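L-Ribose isomerase (Acinetobacter, PDB 4Q0S) isomerises the rare aldose L-ribose, probably to its ketose L-ribulose and probably with the help of a metal ion bound in its cupin barrel. Local coordinates at residues M74-S79 against C102-I107; M106-G111 against H199-P204; S125-L130 against D188-M193; G131-F136 against V209-R214. All coordinates share one frame; numbering follows the deposited sequence.

Interaction 1 (M74-S79 against C102-I107). With RB0 (D-ribitol), chain C.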
loop_
_atom_site.group_PDB
_atom_site.type_symbol
_atom_site.label_atom_id
_atom_site.label_comp_id
_atom_site.label_asym_id
_atom_site.label_seq_id
_atom_site.Cartn_x
_atom_site.Cartn_y
_atom_site.Cartn_z
ATOM N N MET A 74 -14.317 18.574 5.797
ATOM C CA MET A 74 -13.706 17.271 5.593
ATOM C C MET A 74 -14.315 16.597 4.387
ATOM O O MET A 74 -15.296 17.075 3.814
ATOM C CB MET A 74 -13.968 16.383 6.806
ATOM C CG MET A 74 -15.425 15.935 6.875
ATOM S SD MET A 74 -15.883 15.178 8.431
ATOM C CE MET A 74 -14.879 13.680 8.346
ATOM N N ILE A 75 -13.735 15.459 4.029
ATOM C CA ILE A 75 -14.222 14.679 2.906
ATOM C C ILE A 75 -14.603 13.303 3.416
ATOM O O ILE A 75 -13.915 12.745 4.269
ATOM C CB ILE A 75 -13.136 14.509 1.818
ATOM C CG1 ILE A 75 -12.849 15.857 1.162
ATOM C CG2 ILE A 75 -13.584 13.471 0.787
ATOM C CD1 ILE A 75 -11.839 15.784 0.057
ATOM N N ILE A 76 -15.704 12.766 2.905
ATOM C CA ILE A 76 -16.137 11.438 3.299
ATOM C C ILE A 76 -16.550 10.676 2.055
ATOM O O ILE A 76 -17.365 11.160 1.272
ATOM C CB ILE A 76 -17.350 11.471 4.262
ATOM C CG1 ILE A 76 -16.977 12.200 5.556
ATOM C CG2 ILE A 76 -17.802 10.046 4.575
ATOM C CD1 ILE A 76 -18.136 12.329 6.552
ATOM N N PHE A 77 -15.951 9.504 1.861
ATOM C CA PHE A 77 -16.285 8.646 0.734
ATOM C C PHE A 77 -16.926 7.431 1.387
ATOM O O PHE A 77 -16.252 6.622 2.024
ATOM C CB PHE A 77 -15.032 8.225 -0.046
ATOM C CG PHE A 77 -14.351 9.356 -0.769
ATOM C CD1 PHE A 77 -15.034 10.110 -1.720
ATOM C CD2 PHE A 77 -13.015 9.650 -0.522
ATOM C CE1 PHE A 77 -14.390 11.141 -2.417
ATOM C CE2 PHE A 77 -12.359 10.675 -1.212
ATOM C CZ PHE A 77 -13.048 11.420 -2.161
ATOM N N GLU A 78 -18.239 7.322 1.242
ATOM C CA GLU A 78 -18.988 6.230 1.834
ATOM C C GLU A 78 -19.077 5.022 0.905
ATOM O O GLU A 78 -19.648 5.110 -0.182
ATOM C CB GLU A 78 -20.378 6.749 2.198
ATOM C CG GLU A 78 -21.349 5.735 2.743
ATOM C CD GLU A 78 -22.691 6.375 3.069
ATOM O OE1 GLU A 78 -22.818 6.981 4.151
ATOM O OE2 GLU A 78 -23.613 6.286 2.231
ATOM N N SER A 79 -18.509 3.895 1.335
ATOM C CA SER A 79 -18.525 2.676 0.522
ATOM C C SER A 79 -19.665 1.747 0.913
ATOM O O SER A 79 -20.013 0.824 0.172
ATOM C CB SER A 79 -17.201 1.922 0.654
ATOM O OG SER A 79 -17.027 1.397 1.963
ATOM N N CYS A 102 -22.008 0.863 8.314
ATOM C CA CYS A 102 -21.573 1.987 7.507
ATOM C C CYS A 102 -20.042 2.057 7.450
ATOM O O CYS A 102 -19.375 2.220 8.475
ATOM C CB CYS A 102 -22.146 3.282 8.078
ATOM S SG CYS A 102 -21.704 4.760 7.149
ATOM N N ASP A 103 -19.497 1.927 6.241
ATOM C CA ASP A 103 -18.050 1.959 6.036
ATOM C C ASP A 103 -17.743 3.175 5.172
ATOM O O ASP A 103 -18.335 3.345 4.109
ATOM C CB ASP A 103 -17.593 0.681 5.305
ATOM C CG ASP A 103 -16.087 0.441 5.405
ATOM O OD1 ASP A 103 -15.311 1.405 5.260
ATOM O OD2 ASP A 103 -15.675 -0.721 5.617
ATOM N N LYS A 104 -16.833 4.025 5.635
ATOM C CA LYS A 104 -16.450 5.205 4.879
ATOM C C LYS A 104 -14.999 5.567 5.144
ATOM O O LYS A 104 -14.407 5.133 6.132
ATOM C CB LYS A 104 -17.330 6.399 5.248
ATOM C CG LYS A 104 -17.020 6.994 6.618
ATOM C CD LYS A 104 -18.243 6.973 7.535
ATOM C CE LYS A 104 -18.677 5.551 7.865
ATOM N NZ LYS A 104 -19.778 5.504 8.887
ATOM N N LEU A 105 -14.434 6.357 4.241
ATOM C CA LEU A 105 -13.069 6.828 4.362
ATOM C C LEU A 105 -13.215 8.325 4.596
ATOM O O LEU A 105 -13.948 8.994 3.875
ATOM C CB LEU A 105 -12.296 6.589 3.066
ATOM C CG LEU A 105 -10.801 6.882 3.180
ATOM C CD1 LEU A 105 -10.179 5.882 4.149
ATOM C CD2 LEU A 105 -10.134 6.777 1.807
ATOM N N MET A 106 -12.538 8.843 5.611
ATOM C CA MET A 106 -12.621 10.261 5.908
ATOM C C MET A 106 -11.256 10.904 5.747
ATOM O O MET A 106 -10.245 10.377 6.212
ATOM C CB MET A 106 -13.151 10.473 7.329
ATOM C CG MET A 106 -14.479 9.764 7.569
ATOM S SD MET A 106 -15.237 10.114 9.161
ATOM C CE MET A 106 -14.134 9.292 10.260
ATOM N N ILE A 107 -11.232 12.042 5.070
ATOM C CA ILE A 107 -9.986 12.745 4.848
ATOM C C ILE A 107 -10.061 14.157 5.408
ATOM O O ILE A 107 -10.890 14.968 4.996
ATOM C CB ILE A 107 -9.638 12.775 3.347
ATOM C CG1 ILE A 107 -9.597 11.339 2.815
ATOM C CG2 ILE A 107 -8.294 13.474 3.136
ATOM C CD1 ILE A 107 -9.207 11.228 1.363
HETATM C C1 RB0 C . -19.546 13.457 10.247
HETATM O O1 RB0 C . -20.262 14.445 9.526
HETATM C C2 RB0 C . -19.970 12.075 9.770
HETATM O O2 RB0 C . -21.283 11.780 10.240
HETATM C C3 RB0 C . -18.963 11.006 10.245
HETATM O O3 RB0 C . -19.241 9.768 9.609
HETATM C C4 RB0 C . -18.956 10.815 11.766
HETATM O O4 RB0 C . -20.173 11.290 12.320
HETATM C C5 RB0 C . -17.775 11.557 12.385
HETATM O O5 RB0 C . -17.671 11.242 13.773
#
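Asp103 O accepts a hydrogen bond of 2.8 Å from the backbone N of Ser79, the shortest across these strands. Ser79 OG, placed between its own backbone N and carbonyl carbon (chi1 67°), lies close to the same Asp103 O at 3.2 Å and is hydrogen-bonded with Tyr38 OH. Tyr38 OH also bonds with Asp103 OD1, while Asp103 OD2 forms a salt bridge to Lys190 of the second subunit. From here the strands run antiparallel, with Phe77 and Leu105 and then Ile75 and Ile107 as hydrogen-bonded pairs; the bond from Phe77 N to Leu105 O, 2.9 Å, is nearly straight at 168°.

The two faces of the sheet differ. On one, Ile76 CG2 lies alongside the stem of Lys104, 3.7 Å from Lys104 CB. Met74, bent at its last torsion (chi3 -67°), swings its methyl CE obliquely across to Met106 SD at 3.7 Å. This face walls the sugar pocket: Ile76 CD1 reaches 3.7 Å from C2 of D-ribitol, Lys104 CD comes 3.6 Å from its O3, and Met106 SD faces its C3. On the other face Ile107 CD1 touches the edge of the Phe77 ring at CE2, 4.1 Å away, and Ile75 CG2 lies over a face of that ring.

Helix 19-35 packs on this second face through Trp25, Ala29 and Ala30, and strand 211-217 flanks 102-107.

Interaction 2 (M106-G111 against H199-P204). With CO (cobalt (II) ion), chain B; RB0 (D-ribitol), chain C.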
loop_
_atom_site.group_PDB
_atom_site.type_symbol
_atom_site.label_atom_id
_atom_site.label_comp_id
_atom_site.label_asym_id
_atom_site.label_seq_id
_atom_site.Cartn_x
_atom_site.Cartn_y
_atom_site.Cartn_z
ATOM N N MET A 106 -12.538 8.843 5.611
ATOM C CA MET A 106 -12.621 10.261 5.908
ATOM C C MET A 106 -11.256 10.904 5.747
ATOM O O MET A 106 -10.245 10.377 6.212
ATOM C CB MET A 106 -13.151 10.473 7.329
ATOM C CG MET A 106 -14.479 9.764 7.569
ATOM S SD MET A 106 -15.237 10.114 9.161
ATOM C CE MET A 106 -14.134 9.292 10.260
ATOM N N ILE A 107 -11.232 12.042 5.070
ATOM C CA ILE A 107 -9.986 12.745 4.848
ATOM C C ILE A 107 -10.061 14.157 5.408
ATOM O O ILE A 107 -10.890 14.968 4.996
ATOM C CB ILE A 107 -9.638 12.775 3.347
ATOM C CG1 ILE A 107 -9.597 11.339 2.815
ATOM C CG2 ILE A 107 -8.294 13.474 3.136
ATOM C CD1 ILE A 107 -9.207 11.228 1.363
ATOM N N VAL A 108 -9.175 14.428 6.357
ATOM C CA VAL A 108 -9.102 15.709 7.023
ATOM C C VAL A 108 -7.715 16.307 6.825
ATOM O O VAL A 108 -6.701 15.694 7.164
ATOM C CB VAL A 108 -9.380 15.541 8.529
ATOM C CG1 VAL A 108 -9.278 16.874 9.231
ATOM C CG2 VAL A 108 -10.762 14.925 8.726
ATOM N N HIS A 109 -7.674 17.511 6.265
ATOM C CA HIS A 109 -6.409 18.166 6.026
ATOM C C HIS A 109 -5.861 18.811 7.291
ATOM O O HIS A 109 -6.593 19.014 8.264
ATOM C CB HIS A 109 -6.548 19.165 4.876
ATOM C CG HIS A 109 -6.527 18.511 3.526
ATOM N ND1 HIS A 109 -7.539 17.685 3.085
ATOM C CD2 HIS A 109 -5.585 18.504 2.552
ATOM C CE1 HIS A 109 -7.221 17.199 1.899
ATOM N NE2 HIS A 109 -6.039 17.679 1.553
ATOM N N PRO A 110 -4.560 19.124 7.299
ATOM C CA PRO A 110 -3.900 19.732 8.456
ATOM C C PRO A 110 -4.647 20.913 9.069
ATOM O O PRO A 110 -5.001 21.867 8.372
ATOM C CB PRO A 110 -2.529 20.129 7.906
ATOM C CG PRO A 110 -2.300 19.137 6.798
ATOM C CD PRO A 110 -3.654 19.102 6.137
ATOM N N GLY A 111 -4.880 20.828 10.377
ATOM C CA GLY A 111 -5.568 21.893 11.087
ATOM C C GLY A 111 -7.084 21.850 11.025
ATOM O O GLY A 111 -7.750 22.419 11.886
ATOM N N HIS A 199 -18.221 14.133 20.245
ATOM C CA HIS A 199 -16.895 13.896 19.706
ATOM C C HIS A 199 -16.579 14.809 18.536
ATOM O O HIS A 199 -17.471 15.356 17.885
ATOM C CB HIS A 199 -16.721 12.427 19.297
ATOM C CG HIS A 199 -17.714 11.950 18.284
ATOM N ND1 HIS A 199 -19.030 11.685 18.595
ATOM C CD2 HIS A 199 -17.587 11.713 16.957
ATOM C CE1 HIS A 199 -19.672 11.307 17.503
ATOM N NE2 HIS A 199 -18.818 11.315 16.494
ATOM N N ALA A 200 -15.284 14.982 18.309
ATOM C CA ALA A 200 -14.754 15.802 17.239
ATOM C C ALA A 200 -13.323 15.320 17.037
ATOM O O ALA A 200 -12.762 14.640 17.897
ATOM C CB ALA A 200 -14.757 17.279 17.647
ATOM N N PHE A 201 -12.737 15.646 15.894
ATOM C CA PHE A 201 -11.371 15.242 15.640
ATOM C C PHE A 201 -10.741 16.103 14.565
ATOM O O PHE A 201 -11.437 16.697 13.745
ATOM C CB PHE A 201 -11.311 13.754 15.267
ATOM C CG PHE A 201 -12.146 13.375 14.071
ATOM C CD1 PHE A 201 -11.667 13.566 12.777
ATOM C CD2 PHE A 201 -13.398 12.784 14.242
ATOM C CE1 PHE A 201 -12.426 13.169 11.666
ATOM C CE2 PHE A 201 -14.164 12.384 13.140
ATOM C CZ PHE A 201 -13.674 12.577 11.849
ATOM N N ARG A 202 -9.417 16.184 14.589
ATOM C CA ARG A 202 -8.697 16.979 13.612
ATOM C C ARG A 202 -7.399 16.293 13.227
ATOM O O ARG A 202 -6.954 15.345 13.878
ATOM C CB ARG A 202 -8.328 18.353 14.186
ATOM C CG ARG A 202 -7.156 18.288 15.168
ATOM C CD ARG A 202 -6.551 19.663 15.474
ATOM N NE ARG A 202 -5.319 19.537 16.254
ATOM C CZ ARG A 202 -4.533 20.555 16.592
ATOM N NH1 ARG A 202 -4.845 21.793 16.223
ATOM N NH2 ARG A 202 -3.424 20.334 17.290
ATOM N N CYS A 203 -6.804 16.811 12.163
ATOM C CA CYS A 203 -5.520 16.365 11.679
ATOM C C CYS A 203 -4.574 17.421 12.248
ATOM O O CYS A 203 -4.859 18.615 12.156
ATOM C CB CYS A 203 -5.484 16.420 10.150
ATOM S SG CYS A 203 -3.853 16.141 9.435
ATOM N N PRO A 204 -3.469 17.006 12.882
ATOM C CA PRO A 204 -2.540 18.003 13.430
ATOM C C PRO A 204 -2.157 18.987 12.321
ATOM O O PRO A 204 -1.969 18.589 11.170
ATOM C CB PRO A 204 -1.357 17.157 13.888
ATOM C CG PRO A 204 -2.000 15.876 14.285
ATOM C CD PRO A 204 -3.008 15.638 13.176
HETATM CO CO CO B . -19.772 11.144 14.390
HETATM C C1 RB0 C . -19.546 13.457 10.247
HETATM O O1 RB0 C . -20.262 14.445 9.526
HETATM C C2 RB0 C . -19.970 12.075 9.770
HETATM O O2 RB0 C . -21.283 11.780 10.240
HETATM C C3 RB0 C . -18.963 11.006 10.245
HETATM O O3 RB0 C . -19.241 9.768 9.609
HETATM C C4 RB0 C . -18.956 10.815 11.766
HETATM O O4 RB0 C . -20.173 11.290 12.320
HETATM C C5 RB0 C . -17.775 11.557 12.385
HETATM O O5 RB0 C . -17.671 11.242 13.773
HETATM O O HOH W 1 -6.405 23.274 14.133
#
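Phe201 reaches across to Met106 and Val108 from a backbone that stays well clear of theirs. Its CG stands between the backbone N and the carbonyl carbon (chi1 57°), and beyond CB and CG the rim atoms divide the work. CE1 receives Val108 CG2 at the ring edge, 3.8 Å away; CZ meets the methyl Met106 CE at 3.7 Å, and Met106 SD, 5.3 Å from the ring centroid, adds an oblique Met-aromatic contact; CE2 lies 3.7 Å from O5 of D-ribitol, which sits in the plane of the ring. Inside the cupin barrel this places Phe201 beside the metal centre: two residues earlier on the same strand, His199 NE2 binds cobalt at 2.3 Å, with His117, His119, Glu124 and ribitol O4 and O5 as the other ligands. Toward the barrel end Cys203 CB fits against Val108 O at 3.3 Å. Gly111 N donates to Cys203 O, 2.8 Å away. One water connects Gly111 O with Arg202 NH1, while Arg202 NE forms a salt bridge to Glu134.

Interaction 3 (S125-L130 against D188-M193). With RB0 (D-ribitol), chain D.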
loop_
_atom_site.group_PDB
_atom_site.type_symbol
_atom_site.label_atom_id
_atom_site.label_comp_id
_atom_site.label_asym_id
_atom_site.label_seq_id
_atom_site.Cartn_x
_atom_site.Cartn_y
_atom_site.Cartn_z
ATOM N N SER A 125 -16.315 3.581 15.083
ATOM C CA SER A 125 -15.027 2.976 15.403
ATOM C C SER A 125 -14.057 3.600 14.402
ATOM O O SER A 125 -14.421 3.817 13.237
ATOM C CB SER A 125 -15.057 1.453 15.234
ATOM O OG SER A 125 -15.015 1.074 13.866
ATOM N N TYR A 126 -12.840 3.904 14.848
ATOM C CA TYR A 126 -11.856 4.534 13.975
ATOM C C TYR A 126 -10.605 3.710 13.740
ATOM O O TYR A 126 -10.093 3.056 14.645
ATOM C CB TYR A 126 -11.406 5.889 14.539
ATOM C CG TYR A 126 -12.521 6.782 15.012
ATOM C CD1 TYR A 126 -13.592 7.087 14.180
ATOM C CD2 TYR A 126 -12.498 7.330 16.296
ATOM C CE1 TYR A 126 -14.619 7.918 14.607
ATOM C CE2 TYR A 126 -13.518 8.166 16.738
ATOM C CZ TYR A 126 -14.576 8.455 15.890
ATOM O OH TYR A 126 -15.603 9.259 16.326
ATOM N N GLU A 127 -10.107 3.784 12.515
ATOM C CA GLU A 127 -8.887 3.103 12.113
ATOM C C GLU A 127 -8.107 4.139 11.306
ATOM O O GLU A 127 -8.543 4.536 10.229
ATOM C CB GLU A 127 -9.218 1.896 11.227
ATOM C CG GLU A 127 -8.000 1.139 10.721
ATOM C CD GLU A 127 -8.323 0.221 9.553
ATOM O OE1 GLU A 127 -9.331 -0.513 9.624
ATOM O OE2 GLU A 127 -7.558 0.226 8.568
ATOM N N VAL A 128 -6.976 4.603 11.828
ATOM C CA VAL A 128 -6.188 5.586 11.097
ATOM C C VAL A 128 -5.391 4.866 10.012
ATOM O O VAL A 128 -4.714 3.875 10.281
ATOM C CB VAL A 128 -5.222 6.357 12.035
ATOM C CG1 VAL A 128 -4.310 7.281 11.213
ATOM C CG2 VAL A 128 -6.028 7.183 13.047
ATOM N N VAL A 129 -5.487 5.361 8.783
ATOM C CA VAL A 129 -4.780 4.752 7.665
ATOM C C VAL A 129 -3.519 5.537 7.345
ATOM O O VAL A 129 -2.469 4.955 7.049
ATOM C CB VAL A 129 -5.680 4.698 6.411
ATOM C CG1 VAL A 129 -4.957 3.980 5.267
ATOM C CG2 VAL A 129 -6.990 3.997 6.750
ATOM N N LEU A 130 -3.625 6.860 7.415
ATOM C CA LEU A 130 -2.501 7.741 7.136
ATOM C C LEU A 130 -2.583 8.970 8.029
ATOM O O LEU A 130 -3.674 9.482 8.295
ATOM C CB LEU A 130 -2.522 8.172 5.666
ATOM C CG LEU A 130 -1.278 8.914 5.182
ATOM C CD1 LEU A 130 -0.153 7.909 5.018
ATOM C CD2 LEU A 130 -1.555 9.622 3.862
ATOM N N ASP A 188 -2.867 1.221 15.474
ATOM C CA ASP A 188 -3.430 1.172 16.819
ATOM C C ASP A 188 -4.675 0.308 16.882
ATOM O O ASP A 188 -5.275 -0.021 15.855
ATOM C CB ASP A 188 -3.816 2.569 17.315
ATOM C CG ASP A 188 -2.620 3.420 17.656
ATOM O OD1 ASP A 188 -1.536 2.854 17.909
ATOM O OD2 ASP A 188 -2.772 4.659 17.681
ATOM N N PRO A 189 -5.078 -0.084 18.099
ATOM C CA PRO A 189 -6.284 -0.904 18.219
ATOM C C PRO A 189 -7.432 -0.048 17.688
ATOM O O PRO A 189 -7.359 1.186 17.735
ATOM C CB PRO A 189 -6.398 -1.128 19.729
ATOM C CG PRO A 189 -4.965 -1.051 20.198
ATOM C CD PRO A 189 -4.431 0.113 19.410
ATOM N N LYS A 190 -8.474 -0.684 17.158
ATOM C CA LYS A 190 -9.635 0.051 16.667
ATOM C C LYS A 190 -10.180 0.874 17.835
ATOM O O LYS A 190 -10.194 0.399 18.969
ATOM C CB LYS A 190 -10.709 -0.927 16.184
ATOM C CG LYS A 190 -10.397 -1.607 14.858
ATOM C CD LYS A 190 -10.893 -0.774 13.686
ATOM C CE LYS A 190 -10.837 -1.549 12.381
ATOM N NZ LYS A 190 -11.413 -0.770 11.249
ATOM N N PHE A 191 -10.629 2.096 17.561
ATOM C CA PHE A 191 -11.150 2.975 18.604
ATOM C C PHE A 191 -12.655 3.160 18.499
ATOM O O PHE A 191 -13.157 3.646 17.481
ATOM C CB PHE A 191 -10.482 4.349 18.525
ATOM C CG PHE A 191 -10.699 5.188 19.747
ATOM C CD1 PHE A 191 -9.790 5.150 20.799
ATOM C CD2 PHE A 191 -11.830 6.001 19.863
ATOM C CE1 PHE A 191 -10.001 5.912 21.956
ATOM C CE2 PHE A 191 -12.051 6.762 21.010
ATOM C CZ PHE A 191 -11.135 6.716 22.057
ATOM N N VAL A 192 -13.369 2.796 19.561
ATOM C CA VAL A 192 -14.826 2.897 19.582
ATOM C C VAL A 192 -15.386 4.186 20.185
ATOM O O VAL A 192 -15.025 4.588 21.289
ATOM C CB VAL A 192 -15.449 1.697 20.353
ATOM C CG1 VAL A 192 -16.964 1.859 20.463
ATOM C CG2 VAL A 192 -15.110 0.400 19.637
ATOM N N MET A 193 -16.271 4.833 19.440
ATOM C CA MET A 193 -16.925 6.047 19.910
ATOM C C MET A 193 -18.393 5.656 20.043
ATOM O O MET A 193 -19.122 5.612 19.050
ATOM C CB MET A 193 -16.772 7.180 18.892
ATOM C CG MET A 193 -17.422 8.503 19.314
ATOM S SD MET A 193 -16.770 9.150 20.886
ATOM C CE MET A 193 -15.007 9.387 20.475
HETATM C C1 RB0 D . -9.662 -0.242 23.180
HETATM O O1 RB0 D . -8.827 -1.263 22.666
HETATM C C2 RB0 D . -9.411 1.036 22.403
HETATM O O2 RB0 D . -8.026 1.343 22.454
HETATM C C3 RB0 D . -10.214 2.195 22.999
HETATM O O3 RB0 D . -9.820 2.423 24.343
HETATM C C4 RB0 D . -11.726 1.973 22.939
HETATM O O4 RB0 D . -12.094 1.511 21.648
HETATM C C5 RB0 D . -12.437 3.286 23.246
HETATM O O5 RB0 D . -13.836 3.129 23.108
HETATM O O HOH W 2 -12.660 1.512 11.949
HETATM O O HOH W 3 -7.747 3.509 16.105
#
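Tyr126 and Phe191 make the dense half of this contact, an antiparallel hydrogen-bonded pair in which Phe191 N donates to Tyr126 O at 3.1 Å. It sets 191-193 on 124-130 as an outermost strand of the larger barrel sheet. The rings cross obliquely, Tyr126 CD2 to Phe191 CD2 at 3.9 Å, and Tyr126 OH comes 3.5 Å from Met193 CB while bonding to Glu124, a cobalt ligand. A second D-ribitol lies over one face of Phe191, gripped by Val192: Val192 N donates to its O4 (2.8 Å, 169°), and its O5 donates to Val192 O.

The opposite face is polar and watered. Lys190, bent at chi2 (-88°), folds back until NZ reaches the anti lone pair of Glu127 OE1 at 2.7 Å; one water joins NZ to Ser125 OG. Beside the backbone, another bridges Tyr126 O and Pro189 O.

Asp103 and Arg214 of the second subunit add salt bridges to Lys190 and Glu127 respectively. These alternating charges probably repay part of the cost of burial, including the closeness of the two subunits' Arg214 side chains.

Interaction 4 (G131-F136 against V209-R214)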
loop_
_atom_site.group_PDB
_atom_site.type_symbol
_atom_site.label_atom_id
_atom_site.label_comp_id
_atom_site.label_asym_id
_atom_site.label_seq_id
_atom_site.Cartn_x
_atom_site.Cartn_y
_atom_site.Cartn_z
ATOM N N GLY A 131 -1.429 9.448 8.489
ATOM C CA GLY A 131 -1.414 10.615 9.348
ATOM C C GLY A 131 -1.760 10.227 10.772
ATOM O O GLY A 131 -1.626 9.065 11.152
ATOM N N GLU A 132 -2.200 11.194 11.567
ATOM C CA GLU A 132 -2.557 10.927 12.954
ATOM C C GLU A 132 -3.861 11.628 13.241
ATOM O O GLU A 132 -4.140 12.693 12.696
ATOM C CB GLU A 132 -1.465 11.416 13.910
ATOM C CG GLU A 132 -0.082 10.898 13.545
ATOM C CD GLU A 132 0.836 10.724 14.739
ATOM O OE1 GLU A 132 0.700 11.474 15.732
ATOM O OE2 GLU A 132 1.713 9.837 14.676
ATOM N N MET A 133 -4.661 11.021 14.100
ATOM C CA MET A 133 -5.957 11.570 14.418
ATOM C C MET A 133 -6.065 12.008 15.867
ATOM O O MET A 133 -5.831 11.221 16.789
ATOM C CB MET A 133 -7.016 10.520 14.097
ATOM C CG MET A 133 -8.429 10.893 14.448
ATOM S SD MET A 133 -9.470 9.442 14.266
ATOM C CE MET A 133 -11.069 10.193 13.858
ATOM N N GLU A 134 -6.402 13.278 16.063
ATOM C CA GLU A 134 -6.572 13.810 17.404
ATOM C C GLU A 134 -8.063 13.896 17.660
ATOM O O GLU A 134 -8.780 14.683 17.031
ATOM C CB GLU A 134 -5.901 15.180 17.539
ATOM C CG GLU A 134 -4.382 15.079 17.592
ATOM C CD GLU A 134 -3.699 16.395 17.929
ATOM O OE1 GLU A 134 -2.890 16.409 18.877
ATOM O OE2 GLU A 134 -3.957 17.407 17.252
ATOM N N VAL A 135 -8.523 13.052 18.573
ATOM C CA VAL A 135 -9.931 12.975 18.924
ATOM C C VAL A 135 -10.207 13.689 20.238
ATOM O O VAL A 135 -9.472 13.541 21.214
ATOM C CB VAL A 135 -10.388 11.497 19.053
ATOM C CG1 VAL A 135 -11.906 11.422 19.187
ATOM C CG2 VAL A 135 -9.923 10.700 17.840
ATOM N N PHE A 136 -11.270 14.480 20.240
ATOM C CA PHE A 136 -11.689 15.216 21.419
ATOM C C PHE A 136 -13.079 14.664 21.683
ATOM O O PHE A 136 -13.887 14.543 20.759
ATOM C CB PHE A 136 -11.745 16.716 21.100
ATOM C CG PHE A 136 -10.492 17.238 20.446
ATOM C CD1 PHE A 136 -9.349 17.506 21.201
ATOM C CD2 PHE A 136 -10.438 17.412 19.066
ATOM C CE1 PHE A 136 -8.168 17.936 20.588
ATOM C CE2 PHE A 136 -9.266 17.840 18.445
ATOM C CZ PHE A 136 -8.127 18.103 19.207
ATOM N N VAL A 209 0.895 15.111 5.770
ATOM C CA VAL A 209 -0.103 14.400 4.978
ATOM C C VAL A 209 -1.492 14.607 5.549
ATOM O O VAL A 209 -1.648 14.943 6.719
ATOM C CB VAL A 209 0.168 12.866 4.923
ATOM C CG1 VAL A 209 1.518 12.595 4.290
ATOM C CG2 VAL A 209 0.086 12.256 6.318
ATOM N N PRO A 210 -2.527 14.427 4.720
ATOM C CA PRO A 210 -3.886 14.606 5.234
ATOM C C PRO A 210 -4.169 13.428 6.161
ATOM O O PRO A 210 -3.570 12.365 6.012
ATOM C CB PRO A 210 -4.760 14.527 3.977
ATOM C CG PRO A 210 -3.805 14.822 2.843
ATOM C CD PRO A 210 -2.543 14.129 3.279
ATOM N N LEU A 211 -5.053 13.623 7.131
ATOM C CA LEU A 211 -5.424 12.532 8.007
ATOM C C LEU A 211 -6.407 11.690 7.195
ATOM O O LEU A 211 -7.361 12.219 6.622
ATOM C CB LEU A 211 -6.127 13.061 9.262
ATOM C CG LEU A 211 -6.975 12.018 10.001
ATOM C CD1 LEU A 211 -6.082 10.869 10.449
ATOM C CD2 LEU A 211 -7.678 12.667 11.208
ATOM N N VAL A 212 -6.162 10.391 7.119
ATOM C CA VAL A 212 -7.059 9.500 6.397
ATOM C C VAL A 212 -7.502 8.454 7.404
ATOM O O VAL A 212 -6.671 7.744 7.984
ATOM C CB VAL A 212 -6.357 8.812 5.195
ATOM C CG1 VAL A 212 -7.369 7.954 4.414
ATOM C CG2 VAL A 212 -5.763 9.860 4.276
ATOM N N VAL A 213 -8.810 8.364 7.619
ATOM C CA VAL A 213 -9.349 7.424 8.594
ATOM C C VAL A 213 -10.480 6.582 8.038
ATOM O O VAL A 213 -11.364 7.076 7.340
ATOM C CB VAL A 213 -9.898 8.167 9.842
ATOM C CG1 VAL A 213 -10.373 7.155 10.904
ATOM C CG2 VAL A 213 -8.826 9.073 10.420
ATOM N N ARG A 214 -10.452 5.301 8.361
ATOM C CA ARG A 214 -11.496 4.399 7.929
ATOM C C ARG A 214 -12.500 4.295 9.085
ATOM O O ARG A 214 -12.136 3.933 10.205
ATOM C CB ARG A 214 -10.884 3.031 7.613
ATOM C CG ARG A 214 -11.870 1.991 7.119
ATOM C CD ARG A 214 -11.168 0.651 6.923
ATOM N NE ARG A 214 -10.347 0.597 5.710
ATOM C CZ ARG A 214 -10.729 -0.008 4.586
ATOM N NH1 ARG A 214 -9.929 -0.017 3.528
ATOM N NH2 ARG A 214 -11.914 -0.606 4.528
#
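Leu211 and Met133 meet where two strands cross at a steep 76°, their axes 6.8 Å apart at the closest. The backbones come together at one end, where Gly131 and Leu211 have their CA atoms 4.6 Å apart. Gly131 has a positive phi of 80°, and a CB there would lie tight against Pro210 O; in its absence Val209 CG2 packs 3.8 Å from Gly131 CA.

Leu211 divides its two methyls. CD1 sits 3.5 Å from Glu132 O, a buried carbonyl oxygen with no polar partner in the model, while CD2 lies 3.7 Å from Met133 CB. Met133 runs extended, its CG anti to the backbone N (chi1 176°), which carries SD on to Val213 CG2 at 3.9 Å; these two side chains cross at about a right angle. Phe201 and Tyr126 also press on Met133.

Strand 132-137 belongs to one sheet and 211-217 to the other, so this is apolar core packing between the two facing sheets of a cupin barrel.

In the fold
The four contacts tie together the two antiparallel sheets of one cupin barrel, their centres 5 to 13 Å apart. Interactions 1 and 3 are pairings within the larger sheet, toward its two sides, with strand 211-217 between 101-108 and 124-130. Interactions 2 and 4, the closest two, join that sheet to the smaller one; they share the strand neighbours 101-108 with 211-217 and 132-137 with 199-202. Along the chain interaction 1 closes first and hands strand 101-108 to interaction 2, whose long loop encloses interaction 3, while 4 alternates with 2 and 3. Interactions 1 and 2 line the same ribitol; 1, 3 and 4 reach the second subunit through Asp103, Lys190, Glu127 and Arg214, so the pocket-lining sheet also carries the interface.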